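Local coordinates for protein lipase aflb (Neosartorya fumigata, PDB 6IDY) that is a fungal lipase that probably hydrolyses ester bonds of lipids through an alpha/beta-hydrolase core, and carries a bound calcium ion, at residues R55-D59 with G92-I98; N203-I207 with P433-S437; Q240-Y245 with F294-G300. All blocks are in the same frame, centred on the assembly; numbering follows the deposited sequence.

Interaction 1 (R55-D59 with G92-I98); sequences RSTKD and GLIPADI
Arg-55 lays one face of its guanidinium over the ring of Pro-95 (NH2 to CG 3.7 Å), while its edge meets the carboxylate of Asp-97. This is a salt bridge: Arg-55 NH2 lies 3.2 Å from Asp-97 OD1 and 3.3 Å from Asp-97 OD2, with a weak bond from Arg-55 NE to Asp-97 OD1 at 3.4 Å. An extended arginine (chi1 m, chi2 and chi3 t) and a p rotamer at Asp-97 allow it; Asp-406 gives the arginine a second salt bridge. Residues 56-59 form a type I beta turn, Asp-59 N to Ser-56 O 3.3 Å, fastened by Ser-56 N to Asp-59 OD2 at 2.8 Å. CA atoms pair Lys-58 with Gly-92 (6.0 Å) and Asp-59 with Pro-95 (6.1 Å). Gly-92, at phi 66°, closes helix 81-90 in a Schellman motif, and Pro-95 is the N-cap of helix 96-103. Asp-59, chi1 m, puts OD1 3.4 Å from Pro-95 CA; a water bridges its OD2 (2.7 Å) to Ala-96 N (3.0 Å). The turn packs on the short link between these helices. The 261 Å² contact thus rests on charge pairing and bridging water as well as on packing against Pro-95.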
loop_
_atom_site.group_PDB
_atom_site.type_symbol
_atom_site.label_atom_id
_atom_site.label_comp_id
_atom_site.label_asym_id
_atom_site.label_seq_id
_atom_site.Cartn_x
_atom_site.Cartn_y
_atom_site.Cartn_z
ATOM N N ARG A 55 -12.152 -27.436 2.044
ATOM C CA ARG A 55 -11.189 -26.937 1.065
ATOM C C ARG A 55 -10.729 -28.027 0.072
ATOM O O ARG A 55 -11.190 -29.168 0.162
ATOM C CB ARG A 55 -10.005 -26.245 1.769
ATOM C CG ARG A 55 -10.351 -24.840 2.247
ATOM C CD ARG A 55 -9.182 -24.106 2.876
ATOM N NE ARG A 55 -9.504 -22.690 3.063
ATOM C CZ ARG A 55 -8.734 -21.811 3.700
ATOM N NH1 ARG A 55 -7.582 -22.192 4.239
ATOM N NH2 ARG A 55 -9.114 -20.545 3.808
ATOM N N SER A 56 -9.852 -27.659 -0.890
ATOM C CA SER A 56 -9.318 -28.543 -1.936
ATOM C C SER A 56 -7.946 -29.140 -1.569
ATOM O O SER A 56 -7.267 -28.628 -0.675
ATOM C CB SER A 56 -9.239 -27.795 -3.265
ATOM O OG SER A 56 -8.629 -28.566 -4.288
ATOM N N THR A 57 -7.546 -30.219 -2.280
ATOM C CA THR A 57 -6.275 -30.937 -2.095
ATOM C C THR A 57 -5.053 -30.074 -2.440
ATOM O O THR A 57 -4.001 -30.236 -1.815
ATOM C CB THR A 57 -6.274 -32.294 -2.847
ATOM O OG1 THR A 57 -5.008 -32.934 -2.661
ATOM C CG2 THR A 57 -6.577 -32.165 -4.348
ATOM N N LYS A 58 -5.192 -29.170 -3.425
ATOM C CA LYS A 58 -4.109 -28.284 -3.860
ATOM C C LYS A 58 -3.893 -27.111 -2.904
ATOM O O LYS A 58 -2.831 -26.498 -2.956
ATOM C CB LYS A 58 -4.335 -27.784 -5.301
ATOM C CG LYS A 58 -4.449 -28.906 -6.328
ATOM C CD LYS A 58 -3.469 -28.743 -7.480
ATOM C CE LYS A 58 -3.497 -29.929 -8.418
ATOM N NZ LYS A 58 -2.835 -31.126 -7.827
ATOM N N ASP A 59 -4.884 -26.799 -2.034
ATOM C CA ASP A 59 -4.811 -25.691 -1.073
ATOM C C ASP A 59 -3.729 -25.873 -0.022
ATOM O O ASP A 59 -3.352 -27.000 0.290
ATOM C CB ASP A 59 -6.168 -25.458 -0.391
ATOM C CG ASP A 59 -7.240 -24.880 -1.293
ATOM O OD1 ASP A 59 -6.908 -24.021 -2.137
ATOM O OD2 ASP A 59 -8.417 -25.268 -1.135
ATOM N N GLY A 92 -2.076 -22.672 -7.058
ATOM C CA GLY A 92 -3.265 -22.853 -6.233
ATOM C C GLY A 92 -3.149 -22.268 -4.839
ATOM O O GLY A 92 -3.625 -22.867 -3.874
ATOM N N LEU A 93 -2.515 -21.095 -4.723
ATOM C CA LEU A 93 -2.319 -20.422 -3.438
ATOM C C LEU A 93 -3.623 -19.859 -2.847
ATOM O O LEU A 93 -3.776 -19.839 -1.623
ATOM C CB LEU A 93 -1.249 -19.313 -3.574
ATOM C CG LEU A 93 -0.702 -18.684 -2.283
ATOM C CD1 LEU A 93 0.134 -19.659 -1.500
ATOM C CD2 LEU A 93 0.154 -17.493 -2.588
ATOM N N ILE A 94 -4.556 -19.413 -3.704
ATOM C CA ILE A 94 -5.787 -18.793 -3.226
ATOM C C ILE A 94 -6.943 -19.793 -3.176
ATOM O O ILE A 94 -7.382 -20.278 -4.222
ATOM C CB ILE A 94 -6.163 -17.485 -3.981
ATOM C CG1 ILE A 94 -4.922 -16.638 -4.401
ATOM C CG2 ILE A 94 -7.171 -16.644 -3.171
ATOM C CD1 ILE A 94 -3.877 -16.176 -3.253
ATOM N N PRO A 95 -7.450 -20.112 -1.960
ATOM C CA PRO A 95 -8.597 -21.027 -1.877
ATOM C C PRO A 95 -9.888 -20.335 -2.299
ATOM O O PRO A 95 -9.952 -19.101 -2.342
ATOM C CB PRO A 95 -8.613 -21.476 -0.409
ATOM C CG PRO A 95 -7.796 -20.498 0.323
ATOM C CD PRO A 95 -7.059 -19.606 -0.629
ATOM N N ALA A 96 -10.909 -21.151 -2.623
ATOM C CA ALA A 96 -12.231 -20.738 -3.099
ATOM C C ALA A 96 -12.929 -19.698 -2.225
ATOM O O ALA A 96 -13.474 -18.745 -2.769
ATOM C CB ALA A 96 -13.121 -21.956 -3.296
ATOM N N ASP A 97 -12.908 -19.868 -0.887
ATOM C CA ASP A 97 -13.560 -18.936 0.038
ATOM C C ASP A 97 -12.924 -17.540 -0.000
ATOM O O ASP A 97 -13.642 -16.534 0.018
ATOM C CB ASP A 97 -13.606 -19.512 1.467
ATOM C CG ASP A 97 -12.254 -19.737 2.136
ATOM O OD1 ASP A 97 -11.329 -20.249 1.458
ATOM O OD2 ASP A 97 -12.128 -19.421 3.341
ATOM N N ILE A 98 -11.582 -17.480 -0.114
ATOM C CA ILE A 98 -10.856 -16.212 -0.208
ATOM C C ILE A 98 -11.122 -15.594 -1.589
ATOM O O ILE A 98 -11.473 -14.416 -1.653
ATOM C CB ILE A 98 -9.354 -16.347 0.190
ATOM C CG1 ILE A 98 -9.247 -16.709 1.698
ATOM C CG2 ILE A 98 -8.571 -15.047 -0.119
ATOM C CD1 ILE A 98 -7.893 -17.190 2.204
HETATM O O HOH W 1 -10.686 -24.033 -2.007
#

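Interaction 2 (N203-I207 with P433-S437); sequences NDVQI and PAIAS
Two residues at the start of helix 205-223 meet an extended C-terminal segment, in which residues 433-436 keep phi between -57° and -75° and psi between 133° and 174°, close to polyproline II. The nearest CA pairs are Asp-204 with Pro-433 (7.0 Å) and Gln-206 with Ala-436 (7.3 Å). Gln-206, with chi1 m, chi2 t and chi3 111°, presents its amide to the backbone: Ala-436 N donates to Gln-206 OE1 at 2.9 Å and 175°, and Gln-206 NE2 donates to Ala-434 O at 3.1 Å and 166°. The amide thus spans Ile-435, whose CA is 3.5 Å from Gln-206 OE1, the way one residue of a parallel strand pairs with its neighbour. Asp-204 takes chi1 t with chi2 near -7°, which points its carboxylate back over the helix start: its OD1 accepts from Gln-206 N (3.0 Å) as the N-cap bond and from Gln-206 NE2 (3.1 Å), orienting the glutamine amide; Gln-287 also donates to Asp-204 OD1. Pro-433 CG rests 3.7 Å from Asp-204 CG, and Ala-436 CB 3.6 Å from Gln-206 OE1. With 197 Å² buried, this is an aspartate-capped helix N-terminus whose second residue, a glutamine, hydrogen-bonds the backbone of the C-terminal segment.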
loop_
_atom_site.group_PDB
_atom_site.type_symbol
_atom_site.label_atom_id
_atom_site.label_comp_id
_atom_site.label_asym_id
_atom_site.label_seq_id
_atom_site.Cartn_x
_atom_site.Cartn_y
_atom_site.Cartn_z
ATOM N N ASN A 203 -5.189 6.972 -10.583
ATOM C CA ASN A 203 -5.130 8.335 -11.107
ATOM C C ASN A 203 -3.833 8.987 -10.612
ATOM O O ASN A 203 -3.086 8.391 -9.825
ATOM C CB ASN A 203 -6.316 9.187 -10.608
ATOM C CG ASN A 203 -7.676 8.881 -11.169
ATOM O OD1 ASN A 203 -7.853 8.113 -12.118
ATOM N ND2 ASN A 203 -8.678 9.509 -10.587
ATOM N N ASP A 204 -3.591 10.216 -11.069
ATOM C CA ASP A 204 -2.472 11.080 -10.729
ATOM C C ASP A 204 -2.160 11.024 -9.213
ATOM O O ASP A 204 -3.037 11.299 -8.389
ATOM C CB ASP A 204 -2.836 12.511 -11.170
ATOM C CG ASP A 204 -1.770 13.576 -11.033
ATOM O OD1 ASP A 204 -0.702 13.283 -10.448
ATOM O OD2 ASP A 204 -2.003 14.700 -11.508
ATOM N N VAL A 205 -0.918 10.625 -8.860
ATOM C CA VAL A 205 -0.427 10.524 -7.471
ATOM C C VAL A 205 -0.602 11.872 -6.734
ATOM O O VAL A 205 -0.920 11.872 -5.545
ATOM C CB VAL A 205 1.036 9.984 -7.385
ATOM C CG1 VAL A 205 1.519 9.896 -5.934
ATOM C CG2 VAL A 205 1.164 8.618 -8.054
ATOM N N GLN A 206 -0.460 13.004 -7.457
ATOM C CA GLN A 206 -0.647 14.362 -6.921
ATOM C C GLN A 206 -2.081 14.565 -6.406
ATOM O O GLN A 206 -2.272 15.244 -5.401
ATOM C CB GLN A 206 -0.288 15.433 -7.969
ATOM C CG GLN A 206 1.145 15.312 -8.493
ATOM C CD GLN A 206 1.425 16.208 -9.669
ATOM O OE1 GLN A 206 2.180 17.178 -9.568
ATOM N NE2 GLN A 206 0.840 15.897 -10.819
ATOM N N ILE A 207 -3.077 13.968 -7.093
ATOM C CA ILE A 207 -4.490 14.010 -6.705
ATOM C C ILE A 207 -4.695 13.034 -5.547
ATOM O O ILE A 207 -5.354 13.384 -4.570
ATOM C CB ILE A 207 -5.453 13.682 -7.898
ATOM C CG1 ILE A 207 -5.263 14.638 -9.121
ATOM C CG2 ILE A 207 -6.935 13.622 -7.447
ATOM C CD1 ILE A 207 -5.431 16.153 -8.883
ATOM N N PRO A 433 1.283 12.647 -16.086
ATOM C CA PRO A 433 0.644 13.962 -16.269
ATOM C C PRO A 433 1.568 15.143 -15.926
ATOM O O PRO A 433 2.688 14.951 -15.436
ATOM C CB PRO A 433 -0.568 13.899 -15.330
ATOM C CG PRO A 433 -0.183 12.952 -14.275
ATOM C CD PRO A 433 0.768 11.957 -14.882
ATOM N N ALA A 434 1.093 16.373 -16.188
ATOM C CA ALA A 434 1.831 17.595 -15.871
ATOM C C ALA A 434 1.948 17.763 -14.344
ATOM O O ALA A 434 1.090 17.289 -13.585
ATOM C CB ALA A 434 1.117 18.802 -16.475
ATOM N N ILE A 435 3.013 18.426 -13.902
ATOM C CA ILE A 435 3.245 18.714 -12.486
ATOM C C ILE A 435 2.306 19.841 -12.043
ATOM O O ILE A 435 2.179 20.847 -12.742
ATOM C CB ILE A 435 4.752 19.036 -12.217
ATOM C CG1 ILE A 435 5.680 17.842 -12.591
ATOM C CG2 ILE A 435 5.007 19.535 -10.778
ATOM C CD1 ILE A 435 5.399 16.502 -11.887
ATOM N N ALA A 436 1.646 19.657 -10.886
ATOM C CA ALA A 436 0.741 20.635 -10.284
ATOM C C ALA A 436 1.481 21.958 -10.066
ATOM O O ALA A 436 2.666 21.950 -9.718
ATOM C CB ALA A 436 0.226 20.103 -8.960
ATOM N N SER A 437 0.792 23.083 -10.314
ATOM C CA SER A 437 1.324 24.451 -10.205
ATOM C C SER A 437 2.011 24.761 -8.882
ATOM O O SER A 437 3.074 25.387 -8.894
ATOM C CB SER A 437 0.232 25.474 -10.494
ATOM O OG SER A 437 -0.187 25.335 -11.842
#

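Interaction 3 (Q240-Y245 with F294-G300); sequences QWALKY and FIRTLRG
Lys-244 NZ hydrogen-bonds Gly-300 O at 2.7 Å and Leu-298 O at 2.9 Å, and lies 2.8 Å from Thr-297 O; it also donates to the hydroxyl of its neighbour, Tyr-245 OH, at 3.0 Å. All four chi angles are t, so the fully extended lysine brings its positive charge to the carbonyls at the C-terminal end of helix 293-299, where the negative end of the helix dipole lies. Gly-300, the first residue to leave helical phi/psi (-67°/159°), contributes its carbonyl from just beyond. Tyr-245, chi1 m, sets its OH 3.6 Å from Thr-297 CG2. Inward of this polar end, Trp-241 (chi1 t) sits against Phe-294 and Leu-298. The six-membered ring of Trp-241 and the ring of Phe-294 are near parallel (21°) but slid apart, centroids 4.8 Å, with Trp-241 CE3 to Phe-294 CE1 3.4 Å. Leu-298 CB meets the indole edge, 3.8 Å from Trp-241 CE3, and Leu-298 CD1 lies 3.7 Å from Trp-241 CA and 4.0 Å from Gln-240 CG. The short helical segments cross at +45°, axes 10.8 Å apart, with Trp-241 and Leu-298 the nearest CA pair (6.4 Å), burying 373 Å². Helix 235-245 directly follows strand 227-232, a position consistent with the helix after the nucleophile elbow in alpha/beta hydrolases.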
loop_
_atom_site.group_PDB
_atom_site.type_symbol
_atom_site.label_atom_id
_atom_site.label_comp_id
_atom_site.label_asym_id
_atom_site.label_seq_id
_atom_site.Cartn_x
_atom_site.Cartn_y
_atom_site.Cartn_z
ATOM N N GLN A 240 4.145 11.046 1.621
ATOM C CA GLN A 240 5.308 11.930 1.503
ATOM C C GLN A 240 4.955 13.218 0.756
ATOM O O GLN A 240 5.374 14.295 1.186
ATOM C CB GLN A 240 6.488 11.198 0.830
ATOM C CG GLN A 240 7.817 11.959 0.900
ATOM C CD GLN A 240 8.485 11.997 2.260
ATOM O OE1 GLN A 240 7.925 11.596 3.299
ATOM N NE2 GLN A 240 9.717 12.503 2.278
ATOM N N TRP A 241 4.177 13.108 -0.346
ATOM C CA TRP A 241 3.719 14.271 -1.116
ATOM C C TRP A 241 2.781 15.131 -0.248
ATOM O O TRP A 241 2.945 16.345 -0.210
ATOM C CB TRP A 241 3.039 13.839 -2.439
ATOM C CG TRP A 241 2.685 14.978 -3.359
ATOM C CD1 TRP A 241 1.575 15.770 -3.297
ATOM C CD2 TRP A 241 3.434 15.427 -4.501
ATOM N NE1 TRP A 241 1.587 16.689 -4.322
ATOM C CE2 TRP A 241 2.708 16.490 -5.088
ATOM C CE3 TRP A 241 4.664 15.046 -5.076
ATOM C CZ2 TRP A 241 3.172 17.182 -6.217
ATOM C CZ3 TRP A 241 5.103 15.705 -6.219
ATOM C CH2 TRP A 241 4.358 16.751 -6.783
ATOM N N ALA A 242 1.838 14.497 0.483
ATOM C CA ALA A 242 0.910 15.199 1.388
ATOM C C ALA A 242 1.683 15.948 2.485
ATOM O O ALA A 242 1.407 17.119 2.735
ATOM C CB ALA A 242 -0.073 14.209 2.014
ATOM N N LEU A 243 2.690 15.291 3.086
ATOM C CA LEU A 243 3.520 15.895 4.130
ATOM C C LEU A 243 4.330 17.085 3.596
ATOM O O LEU A 243 4.400 18.126 4.249
ATOM C CB LEU A 243 4.435 14.845 4.785
ATOM C CG LEU A 243 3.746 13.768 5.631
ATOM C CD1 LEU A 243 4.715 12.630 5.940
ATOM C CD2 LEU A 243 3.149 14.359 6.932
ATOM N N LYS A 244 4.901 16.942 2.399
ATOM C CA LYS A 244 5.691 17.997 1.767
ATOM C C LYS A 244 4.848 19.242 1.431
ATOM O O LYS A 244 5.176 20.345 1.870
ATOM C CB LYS A 244 6.386 17.456 0.498
ATOM C CG LYS A 244 7.107 18.536 -0.321
ATOM C CD LYS A 244 8.078 17.941 -1.337
ATOM C CE LYS A 244 8.936 19.017 -1.947
ATOM N NZ LYS A 244 9.554 18.553 -3.213
ATOM N N TYR A 245 3.778 19.057 0.641
ATOM C CA TYR A 245 2.981 20.164 0.130
ATOM C C TYR A 245 1.839 20.621 1.041
ATOM O O TYR A 245 1.272 21.677 0.783
ATOM C CB TYR A 245 2.501 19.850 -1.286
ATOM C CG TYR A 245 3.680 19.703 -2.226
ATOM C CD1 TYR A 245 4.455 20.805 -2.582
ATOM C CD2 TYR A 245 4.088 18.450 -2.670
ATOM C CE1 TYR A 245 5.564 20.672 -3.415
ATOM C CE2 TYR A 245 5.192 18.304 -3.507
ATOM C CZ TYR A 245 5.930 19.418 -3.874
ATOM O OH TYR A 245 7.019 19.274 -4.696
ATOM N N PHE A 294 7.523 13.442 -11.769
ATOM C CA PHE A 294 6.823 13.298 -10.493
ATOM C C PHE A 294 7.801 13.023 -9.340
ATOM O O PHE A 294 7.787 13.746 -8.350
ATOM C CB PHE A 294 5.730 12.206 -10.546
ATOM C CG PHE A 294 5.134 11.985 -9.174
ATOM C CD1 PHE A 294 4.220 12.891 -8.643
ATOM C CD2 PHE A 294 5.595 10.956 -8.357
ATOM C CE1 PHE A 294 3.741 12.738 -7.344
ATOM C CE2 PHE A 294 5.128 10.817 -7.050
ATOM C CZ PHE A 294 4.226 11.724 -6.544
ATOM N N ILE A 295 8.606 11.953 -9.465
ATOM C CA ILE A 295 9.589 11.518 -8.470
ATOM C C ILE A 295 10.631 12.611 -8.214
ATOM O O ILE A 295 10.891 12.932 -7.056
ATOM C CB ILE A 295 10.207 10.137 -8.869
ATOM C CG1 ILE A 295 9.147 8.995 -8.807
ATOM C CG2 ILE A 295 11.466 9.787 -8.053
ATOM C CD1 ILE A 295 8.481 8.722 -7.447
ATOM N N ARG A 296 11.190 13.194 -9.287
ATOM C CA ARG A 296 12.176 14.278 -9.220
ATOM C C ARG A 296 11.597 15.501 -8.486
ATOM O O ARG A 296 12.299 16.108 -7.671
ATOM C CB ARG A 296 12.627 14.655 -10.635
ATOM C CG ARG A 296 13.761 15.679 -10.717
ATOM C CD ARG A 296 14.660 15.473 -11.935
ATOM N NE ARG A 296 13.909 15.332 -13.188
ATOM C CZ ARG A 296 13.712 14.177 -13.823
ATOM N NH1 ARG A 296 14.203 13.047 -13.330
ATOM N NH2 ARG A 296 13.013 14.144 -14.948
ATOM N N THR A 297 10.318 15.848 -8.767
ATOM C CA THR A 297 9.635 16.977 -8.115
ATOM C C THR A 297 9.465 16.682 -6.630
ATOM O O THR A 297 9.746 17.545 -5.812
ATOM C CB THR A 297 8.288 17.289 -8.793
ATOM O OG1 THR A 297 8.530 17.604 -10.163
ATOM C CG2 THR A 297 7.548 18.452 -8.130
ATOM N N LEU A 298 9.010 15.463 -6.287
ATOM C CA LEU A 298 8.807 15.072 -4.896
ATOM C C LEU A 298 10.103 15.115 -4.107
ATOM O O LEU A 298 10.127 15.691 -3.021
ATOM C CB LEU A 298 8.171 13.669 -4.794
ATOM C CG LEU A 298 8.054 13.081 -3.364
ATOM C CD1 LEU A 298 7.187 13.959 -2.452
ATOM C CD2 LEU A 298 7.546 11.664 -3.399
ATOM N N ARG A 299 11.173 14.526 -4.661
ATOM C CA ARG A 299 12.473 14.403 -4.012
ATOM C C ARG A 299 13.243 15.703 -3.891
ATOM O O ARG A 299 14.141 15.786 -3.056
ATOM C CB ARG A 299 13.318 13.323 -4.695
ATOM C CG ARG A 299 12.685 11.939 -4.540
ATOM C CD ARG A 299 13.516 10.869 -5.200
ATOM N NE ARG A 299 14.755 10.597 -4.469
ATOM C CZ ARG A 299 14.855 9.742 -3.461
ATOM N NH1 ARG A 299 13.783 9.089 -3.025
ATOM N NH2 ARG A 299 16.026 9.533 -2.879
ATOM N N GLY A 300 12.888 16.709 -4.687
ATOM C CA GLY A 300 13.521 18.027 -4.605
ATOM C C GLY A 300 13.190 18.721 -3.293
ATOM O O GLY A 300 12.227 18.338 -2.623
#

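In the fold
Interactions 2 and 3 form one patch: their centres are 11 Å apart and they touch, with Val-205 CG1 3.3 Å from Phe-294 CZ, Gln-206 OE1 3.5 Å from Trp-241 CZ2, and Ile-435 CD1 3.7 Å from Phe-294 N. In sequence, interaction 3 is nested within the loop that interaction 2 closes, and the C-terminal segment packs on helix 293-299 through Ile-435. Next to this patch, Gln-240 touches Phe-256 on strand 253-259, which also carries the calcium ligand Asp-255. Interaction 1 stands apart, across the chain's centre, its centre about 40 Å from that of interaction 2 and about 41 Å from that of interaction 3, within the helices preceding the sheet.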